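PDB 5D66: uncharacterized protein, which is of unknown function but, as an ankyrin repeat domain, probably serves as a scaffold for binding other proteins. Local coordinates for residues L40-R45 / D70-A76; L85-L89 / T120-A124. All coordinates share one frame; numbering follows the deposited sequence. Where two conformers were deposited one is given.

Contact 1. Residues L40-R45 / D70-A76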
# COMPACT_ATOMS: atom_id res chain seq x y z
N LEU A 40 9.31 -7.44 -11.88
CA LEU A 40 8.06 -6.78 -11.53
C LEU A 40 8.27 -5.71 -10.45
O LEU A 40 7.64 -4.66 -10.52
CB LEU A 40 7.02 -7.81 -11.07
CG LEU A 40 5.70 -7.21 -10.56
CD1 LEU A 40 4.99 -6.40 -11.64
CD2 LEU A 40 4.77 -8.30 -10.02
N MSE A 41 9.15 -5.94 -9.48
CA MSE A 41 9.45 -4.90 -8.50
C MSE A 41 10.05 -3.68 -9.19
O MSE A 41 9.63 -2.53 -8.89
CB MSE A 41 10.35 -5.44 -7.43
CG MSE A 41 10.45 -4.47 -6.25
SE MSE A 41 8.79 -4.22 -5.23
CE MSE A 41 8.41 -2.38 -5.63
N VAL A 42 10.97 -3.88 -10.14
CA VAL A 42 11.55 -2.78 -10.91
C VAL A 42 10.48 -2.00 -11.65
O VAL A 42 10.42 -0.76 -11.61
CB VAL A 42 12.63 -3.30 -11.85
CG1 VAL A 42 13.11 -2.23 -12.79
CG2 VAL A 42 13.80 -3.88 -11.04
N ALA A 43 9.57 -2.70 -12.33
CA ALA A 43 8.48 -2.04 -13.06
C ALA A 43 7.59 -1.26 -12.11
O ALA A 43 7.14 -0.15 -12.41
CB ALA A 43 7.65 -3.05 -13.82
N THR A 44 7.30 -1.83 -10.94
CA THR A 44 6.38 -1.21 -10.00
C THR A 44 6.97 0.06 -9.42
O THR A 44 6.28 1.09 -9.29
CB THR A 44 5.96 -2.19 -8.92
OG1 THR A 44 5.28 -3.30 -9.53
CG2 THR A 44 4.99 -1.56 -7.92
N ARG A 45 8.25 0.06 -9.07
CA ARG A 45 8.89 1.25 -8.54
C ARG A 45 8.79 2.43 -9.53
O ARG A 45 8.66 3.59 -9.09
CB ARG A 45 10.36 1.04 -8.23
CG ARG A 45 10.63 0.05 -7.10
CD ARG A 45 12.10 -0.09 -6.89
NE ARG A 45 12.49 -1.20 -6.03
CZ ARG A 45 13.37 -2.16 -6.36
NH1 ARG A 45 13.98 -2.16 -7.51
NH2 ARG A 45 13.68 -3.05 -5.45
N ASP A 70 9.82 -4.36 0.55
CA ASP A 70 8.78 -3.96 -0.37
C ASP A 70 8.45 -5.12 -1.28
O ASP A 70 9.31 -5.84 -1.76
CB ASP A 70 9.19 -2.77 -1.22
CG ASP A 70 9.10 -1.48 -0.48
OD1 ASP A 70 8.33 -1.34 0.50
OD2 ASP A 70 9.71 -0.51 -1.02
N SER A 71 7.17 -5.27 -1.59
CA SER A 71 6.65 -6.11 -2.67
C SER A 71 5.95 -5.23 -3.66
O SER A 71 5.54 -4.09 -3.35
CB SER A 71 5.70 -7.19 -2.18
OG SER A 71 4.53 -6.57 -1.67
N PRO A 72 5.65 -5.76 -4.85
CA PRO A 72 4.86 -4.97 -5.81
C PRO A 72 3.52 -4.46 -5.23
O PRO A 72 3.19 -3.30 -5.36
CB PRO A 72 4.72 -5.89 -7.03
CG PRO A 72 6.02 -6.69 -6.95
CD PRO A 72 6.28 -6.91 -5.50
N TYR A 73 2.78 -5.37 -4.58
CA TYR A 73 1.52 -4.99 -3.94
C TYR A 73 1.76 -3.90 -2.87
O TYR A 73 1.07 -2.88 -2.83
CB TYR A 73 0.88 -6.26 -3.35
CG TYR A 73 -0.04 -5.99 -2.18
CD1 TYR A 73 -1.25 -5.36 -2.35
CD2 TYR A 73 0.34 -6.33 -0.89
CE1 TYR A 73 -2.08 -5.12 -1.24
CE2 TYR A 73 -0.47 -6.10 0.21
CZ TYR A 73 -1.65 -5.44 0.03
OH TYR A 73 -2.47 -5.17 1.11
N LEU A 74 2.67 -4.16 -1.92
CA LEU A 74 2.86 -3.23 -0.82
C LEU A 74 3.28 -1.85 -1.29
O LEU A 74 2.81 -0.83 -0.77
CB LEU A 74 3.85 -3.76 0.21
CG LEU A 74 3.38 -4.91 1.03
CD1 LEU A 74 4.58 -5.63 1.69
CD2 LEU A 74 2.46 -4.43 2.13
N TYR A 75 4.19 -1.80 -2.25
CA TYR A 75 4.73 -0.57 -2.75
C TYR A 75 3.66 0.19 -3.57
O TYR A 75 3.51 1.41 -3.44
CB TYR A 75 5.91 -0.81 -3.66
CG TYR A 75 6.70 0.40 -4.05
CD1 TYR A 75 7.77 0.79 -3.30
CD2 TYR A 75 6.40 1.13 -5.17
CE1 TYR A 75 8.50 1.93 -3.61
CE2 TYR A 75 7.11 2.24 -5.49
CZ TYR A 75 8.19 2.65 -4.72
OH TYR A 75 8.95 3.76 -5.07
N ALA A 76 2.91 -0.51 -4.41
CA ALA A 76 1.86 0.15 -5.20
C ALA A 76 0.83 0.77 -4.26
O ALA A 76 0.35 1.89 -4.51
CB ALA A 76 1.20 -0.79 -6.18
O HOH W 1 11.48 -0.89 -3.11
O HOH W 2 8.05 5.45 -6.70
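Met-41 and Pro-72 meet where the backbones of the two helices come nearest. CG of selenomethionine Met-41 is anti to the backbone N (chi1 -168°), and the chain then bends at chi2 and chi3. Met-41 SE therefore comes to rest on the start of helix 72-79, 3.4 Å from Ser-71 C, with Pro-72 CD beside it. Its methyl group turns on to Tyr-75, where Met-41 CE lies 3.5 Å from Tyr-75 CB; the two side chains cross at about a right angle. The tyrosine ring reaches back over helix 39-45, Tyr-75 CE2 3.7 Å from Arg-45 CA, and CG of Arg-45 stands over one ring face, offset toward the rim.

On the inner side, the pyrrolidine edge of Pro-72 fits between Leu-40 and Thr-44: Pro-72 CG touches Leu-40 CG at 3.7 Å, and Pro-72 CB meets Thr-44 OG1 at 3.6 Å. Thr-44 turns OG1 back to its own helix, giving a 2.9 Å bond to Leu-40 O. Thr-44 OG1 and Thr-44 N grip this carbonyl from opposite faces, while Thr-44 CG2 points at the Pro-72 backbone.

Water closes the outer side. One molecule accepts from Arg-45 NE and donates to Asp-70 OD2, and a second joins Tyr-75 OH to Arg-45 O, the hydroxyl at a short 2.5 Å from the water oxygen. The arginine's stronger anchor is a salt bridge to Asp-66, and Met-41 CG lies against one face of its guanidinium. Ser-71 OG N-caps helix 72-79 by accepting from Leu-74 N. Near-parallel packing of helix 39-45 on helix 72-79, 8° between the short segments, with a proline in the first turn of the latter, fits the side-by-side helix stacking of an ankyrin repeat domain.

Contact 2. Residues L85-L89 / T120-A124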
# COMPACT_ATOMS: atom_id res chain seq x y z
N LEU A 85 -1.80 -1.49 -8.38
CA LEU A 85 -2.38 -2.10 -7.19
C LEU A 85 -3.58 -3.00 -7.53
O LEU A 85 -3.68 -4.12 -7.02
CB LEU A 85 -2.79 -1.02 -6.20
CG LEU A 85 -3.48 -1.52 -4.96
CD1 LEU A 85 -2.49 -2.37 -4.11
CD2 LEU A 85 -4.05 -0.42 -4.14
N ARG A 86 -4.50 -2.50 -8.37
CA ARG A 86 -5.67 -3.28 -8.74
C ARG A 86 -5.25 -4.60 -9.40
O ARG A 86 -5.87 -5.62 -9.15
CB ARG A 86 -6.61 -2.49 -9.57
CG ARG A 86 -7.27 -1.39 -8.84
CD ARG A 86 -8.35 -0.75 -9.73
NE ARG A 86 -8.72 0.62 -9.39
CZ ARG A 86 -9.42 0.99 -8.31
NH1 ARG A 86 -9.88 0.10 -7.42
NH2 ARG A 86 -9.71 2.28 -8.11
N MSE A 87 -4.23 -4.56 -10.23
CA MSE A 87 -3.71 -5.79 -10.83
C MSE A 87 -3.25 -6.76 -9.77
O MSE A 87 -3.53 -7.99 -9.81
CB MSE A 87 -2.58 -5.53 -11.80
CG MSE A 87 -2.82 -4.62 -12.91
SE MSE A 87 -1.13 -4.22 -13.81
CE MSE A 87 -1.75 -2.62 -14.67
N THR A 88 -2.50 -6.26 -8.79
CA THR A 88 -2.02 -7.14 -7.73
C THR A 88 -3.17 -7.77 -6.92
O THR A 88 -3.07 -8.93 -6.50
CB THR A 88 -0.95 -6.49 -6.82
OG1 THR A 88 -1.52 -5.57 -5.90
CG2 THR A 88 0.17 -5.86 -7.55
N LEU A 89 -4.21 -6.98 -6.67
CA LEU A 89 -5.35 -7.46 -5.93
C LEU A 89 -6.12 -8.59 -6.62
O LEU A 89 -6.75 -9.39 -5.99
CB LEU A 89 -6.27 -6.30 -5.53
CG LEU A 89 -5.69 -5.27 -4.57
CD1 LEU A 89 -6.62 -4.06 -4.46
CD2 LEU A 89 -5.53 -5.87 -3.23
N THR A 120 -10.06 1.40 -2.06
CA THR A 120 -9.78 0.15 -2.74
C THR A 120 -9.31 -0.91 -1.78
O THR A 120 -9.75 -2.08 -1.85
CB THR A 120 -8.78 0.40 -3.86
OG1 THR A 120 -9.37 1.28 -4.86
CG2 THR A 120 -8.34 -0.88 -4.57
N LEU A 121 -8.37 -0.58 -0.91
CA LEU A 121 -7.83 -1.52 0.05
C LEU A 121 -8.83 -1.93 1.11
O LEU A 121 -8.85 -3.08 1.51
CB LEU A 121 -6.53 -0.98 0.64
CG LEU A 121 -5.36 -0.92 -0.37
CD1 LEU A 121 -4.22 -0.12 0.27
CD2 LEU A 121 -4.85 -2.24 -0.76
N ILE A 122 -9.66 -0.98 1.59
CA ILE A 122 -10.74 -1.32 2.47
C ILE A 122 -11.67 -2.35 1.80
O ILE A 122 -12.02 -3.37 2.41
CB ILE A 122 -11.53 -0.08 2.91
CG1 ILE A 122 -10.70 0.77 3.89
CG2 ILE A 122 -12.84 -0.48 3.55
CD1 ILE A 122 -11.32 2.13 4.14
N ALA A 123 -12.06 -2.06 0.57
CA ALA A 123 -12.98 -2.94 -0.16
C ALA A 123 -12.39 -4.33 -0.36
O ALA A 123 -13.14 -5.32 -0.36
CB ALA A 123 -13.35 -2.35 -1.51
N ALA A 124 -11.07 -4.41 -0.57
CA ALA A 124 -10.42 -5.68 -0.76
C ALA A 124 -10.35 -6.57 0.49
O ALA A 124 -10.19 -7.77 0.38
CB ALA A 124 -8.99 -5.48 -1.29
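The methyl group of Thr-120 is the main bump on helix 115-124, and it meets the end of one Leu-89 prong: Thr-120 CG2 lies 3.6 Å from Leu-89 CD1. The other prong, Leu-89 CD2, points at Ala-124, 4.0 Å from Ala-124 CB. The small alanine gives the leucine a shallow seat one helical turn beyond the threonine, so Leu-89 spans both.

Deeper in, Leu-85 and Leu-121 meet branch to branch, their side chains crossing at a slant. Leu-121 CD2 is the knob, facing the notch between the two methyls of Leu-85, 3.9 Å from Leu-85 CD2 and only slightly farther from Leu-85 CD1. CG of Leu-85 lies anti to the backbone N (chi1 176°), which carries the fork across to the facing helix. Tyr-73 of helix 72-79 touches both leucines and covers this inner end.

At the outer rim, Arg-86 runs extended from CG to NE, and its side chain crosses that of Thr-120 at about a right angle. In one of its two conformers, Arg-86 NH1 makes a weak bond of 2.9 Å to Thr-120 OG1, bent to 120° at the hydrogen and doubtful as a lasting tie; it also lies against Thr-120 CG2. The main partner of that hydroxyl is Glu-116 O in its own helix.

The axes of the two short segments stay 11.5 Å apart, so the side chains, not the backbones, make the contact. The chemistry implies an attachment resting on apolar branches, to which the bent arginine bond probably adds little direction.

How the contacts relate
Contact 1 is the more buried: seven of its nine touching residues are interior, against two of six in contact 2, which reaches the surface through Arg-86. Contact 1 joins helices 39-45 and 72-79, contact 2 joins helices 82-90 and 115-124; neither shares a helix with the other, but helices 72-79 and 82-90 are consecutive. Tyr-73 connects the two, setting its ring against Leu-85 and Leu-121, and Ala-76 packs on helix 82-90. Both pairs run nearly parallel. The closer pair in contact 1 combines proline, selenium and aromatic packing with water bridges, whereas the wider pair in contact 2 relies on aliphatic tips and one weak polar bond, made in one conformer of Arg-86.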